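Local coordinates for protein gluconate kinase (Lactobacillus acidophilus, PDB 3LL3) that probably phosphorylates a sugar substrate at the expense of ATP, as a sugar kinase of the FGGY family that binds ATP and D-xylulose, at residues A[5-10]-A[62-67]. Sequence-based numbering, arbitrary orientation.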
loop_
_atom_site.group_PDB
_atom_site.type_symbol
_atom_site.label_atom_id
_atom_site.label_comp_id
_atom_site.label_asym_id
_atom_site.label_seq_id
_atom_site.Cartn_x
_atom_site.Cartn_y
_atom_site.Cartn_z
ATOM N N TYR A 5 7.092 37.987 38.465
ATOM C CA TYR A 5 6.946 37.155 37.287
ATOM C C TYR A 5 7.428 35.734 37.540
ATOM O O TYR A 5 8.173 35.470 38.488
ATOM C CB TYR A 5 7.734 37.735 36.119
ATOM C CG TYR A 5 7.283 39.104 35.704
ATOM C CD1 TYR A 5 7.691 40.236 36.408
ATOM C CD2 TYR A 5 6.471 39.271 34.605
ATOM C CE1 TYR A 5 7.286 41.498 36.026
ATOM C CE2 TYR A 5 6.054 40.527 34.209
ATOM C CZ TYR A 5 6.463 41.638 34.922
ATOM O OH TYR A 5 6.045 42.882 34.517
ATOM N N ILE A 6 7.009 34.835 36.658
ATOM C CA ILE A 6 7.443 33.443 36.693
ATOM C C ILE A 6 7.907 33.048 35.305
ATOM O O ILE A 6 7.244 33.353 34.316
ATOM C CB ILE A 6 6.293 32.523 37.104
ATOM C CG1 ILE A 6 5.899 32.775 38.563
ATOM C CG2 ILE A 6 6.677 31.055 36.870
ATOM C CD1 ILE A 6 4.589 32.104 38.950
ATOM N N ILE A 7 9.044 32.379 35.220
ATOM C CA ILE A 7 9.504 31.870 33.937
ATOM C C ILE A 7 9.281 30.368 33.875
ATOM O O ILE A 7 9.616 29.638 34.811
ATOM C CB ILE A 7 10.980 32.184 33.690
ATOM C CG1 ILE A 7 11.198 33.693 33.623
ATOM C CG2 ILE A 7 11.459 31.548 32.419
ATOM C CD1 ILE A 7 12.673 34.067 33.516
ATOM N N GLY A 8 8.676 29.913 32.783
ATOM C CA GLY A 8 8.542 28.492 32.536
ATOM C C GLY A 8 9.479 28.121 31.413
ATOM O O GLY A 8 9.488 28.774 30.370
HETATM N N MSE A 9 10.285 27.090 31.636
HETATM C CA MSE A 9 11.283 26.660 30.674
HETATM C C MSE A 9 10.884 25.314 30.116
HETATM O O MSE A 9 10.358 24.481 30.840
HETATM C CB MSE A 9 12.636 26.512 31.363
HETATM C CG MSE A 9 13.132 27.792 32.031
HETATM SE SE MSE A 9 13.679 29.102 30.690
HETATM C CE MSE A 9 15.285 28.220 29.979
ATOM N N ASP A 10 11.168 25.096 28.839
ATOM C CA ASP A 10 10.853 23.845 28.182
ATOM C C ASP A 10 12.105 23.343 27.473
ATOM O O ASP A 10 12.462 23.832 26.403
ATOM C CB ASP A 10 9.748 24.087 27.170
ATOM C CG ASP A 10 9.350 22.833 26.424
ATOM O OD1 ASP A 10 9.068 21.806 27.088
ATOM O OD2 ASP A 10 9.292 22.891 25.170
ATOM N N ASP A 62 17.647 37.075 28.594
ATOM C CA ASP A 62 16.883 37.855 27.629
ATOM C C ASP A 62 15.481 38.179 28.137
ATOM O O ASP A 62 14.979 39.292 27.950
ATOM C CB ASP A 62 16.790 37.121 26.295
ATOM C CG ASP A 62 18.096 37.113 25.553
ATOM O OD1 ASP A 62 19.090 37.629 26.105
ATOM O OD2 ASP A 62 18.129 36.597 24.417
ATOM N N LEU A 63 14.853 37.201 28.779
ATOM C CA LEU A 63 13.531 37.398 29.362
ATOM C C LEU A 63 13.542 38.473 30.454
ATOM O O LEU A 63 12.687 39.357 30.467
ATOM C CB LEU A 63 12.984 36.076 29.910
ATOM C CG LEU A 63 12.590 35.054 28.836
ATOM C CD1 LEU A 63 12.134 33.732 29.457
ATOM C CD2 LEU A 63 11.508 35.621 27.899
ATOM N N THR A 64 14.505 38.397 31.373
ATOM C CA THR A 64 14.569 39.360 32.467
ATOM C C THR A 64 14.884 40.770 31.970
ATOM O O THR A 64 14.551 41.752 32.631
ATOM C CB THR A 64 15.623 38.962 33.519
ATOM O OG1 THR A 64 16.933 39.002 32.930
ATOM C CG2 THR A 64 15.326 37.564 34.055
ATOM N N GLN A 65 15.542 40.859 30.815
ATOM C CA GLN A 65 15.870 42.147 30.211
ATOM C C GLN A 65 14.607 42.854 29.730
ATOM O O GLN A 65 14.584 44.070 29.566
ATOM C CB GLN A 65 16.818 41.951 29.027
ATOM C CG GLN A 65 18.233 41.578 29.414
ATOM C CD GLN A 65 18.917 42.680 30.198
ATOM O OE1 GLN A 65 18.687 42.840 31.399
ATOM N NE2 GLN A 65 19.763 43.453 29.519
ATOM N N LYS A 66 13.553 42.079 29.511
ATOM C CA LYS A 66 12.334 42.591 28.910
ATOM C C LYS A 66 11.430 43.299 29.904
ATOM O O LYS A 66 10.460 43.932 29.511
ATOM C CB LYS A 66 11.564 41.455 28.226
ATOM C CG LYS A 66 12.244 40.934 26.979
ATOM C CD LYS A 66 11.348 39.979 26.230
ATOM C CE LYS A 66 11.757 39.893 24.770
ATOM N NZ LYS A 66 13.112 39.298 24.602
ATOM N N ILE A 67 11.734 43.190 31.188
ATOM C CA ILE A 67 10.841 43.744 32.188
ATOM C C ILE A 67 11.610 44.415 33.319
ATOM O O ILE A 67 12.806 44.191 33.488
ATOM C CB ILE A 67 9.901 42.662 32.745
ATOM C CG1 ILE A 67 10.679 41.384 33.071
ATOM C CG2 ILE A 67 8.803 42.338 31.738
ATOM C CD1 ILE A 67 10.985 41.237 34.527
#
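Y5 lays one face of its ring over the side chain of I67. This is helix-on-sheet packing in the actin-like ATPase fold of the FGGY N-terminal domain. Residues 5-10 belong to the inner strand 4-11 of a mixed sheet, and residues 62-67 run from the C-terminal part of helix 49-65 into a loop. I67 CD1 makes a CH-pi contact, 4.3 Å from the ring centroid and 26° off the ring normal. I67 CD1 stays over that face and comes closest to Y5 CD1, at 3.9 Å. The other branch of I67 reaches the phenol end, with CG2 4.0 Å from Y5 CZ. The two branches thus spread along the same ring. With chi1 at 46°, CG1 is tucked between the two backbone arms of I67 and CG2 stands anti to the carbonyl carbon, which brings both branches to the same face of the Y5 ring. Cutting Y5 back to an alanine is likely to take the ring face away from both branches of I67 and open a gap between the strand and the loop after the helix.

Two residues along the strand, I7 meets the helix itself. T64 CG2 comes only loosely near, 4.4 Å from I7 CD1. T64 OG1 turns to other partners, the backbone oxygens of F61 and L225. On the flanking strands, L20 touches Y5, I7 and I67, and I71 touches Y5 and T64. V31 on the outer strand 27-34 packs on L63. The join is apolar and mostly buried, away from the ligand pockets. L63 CD1 meets both branches of I7, at 3.7 Å from I7 CG2 and 4.1 Å from I7 CD1.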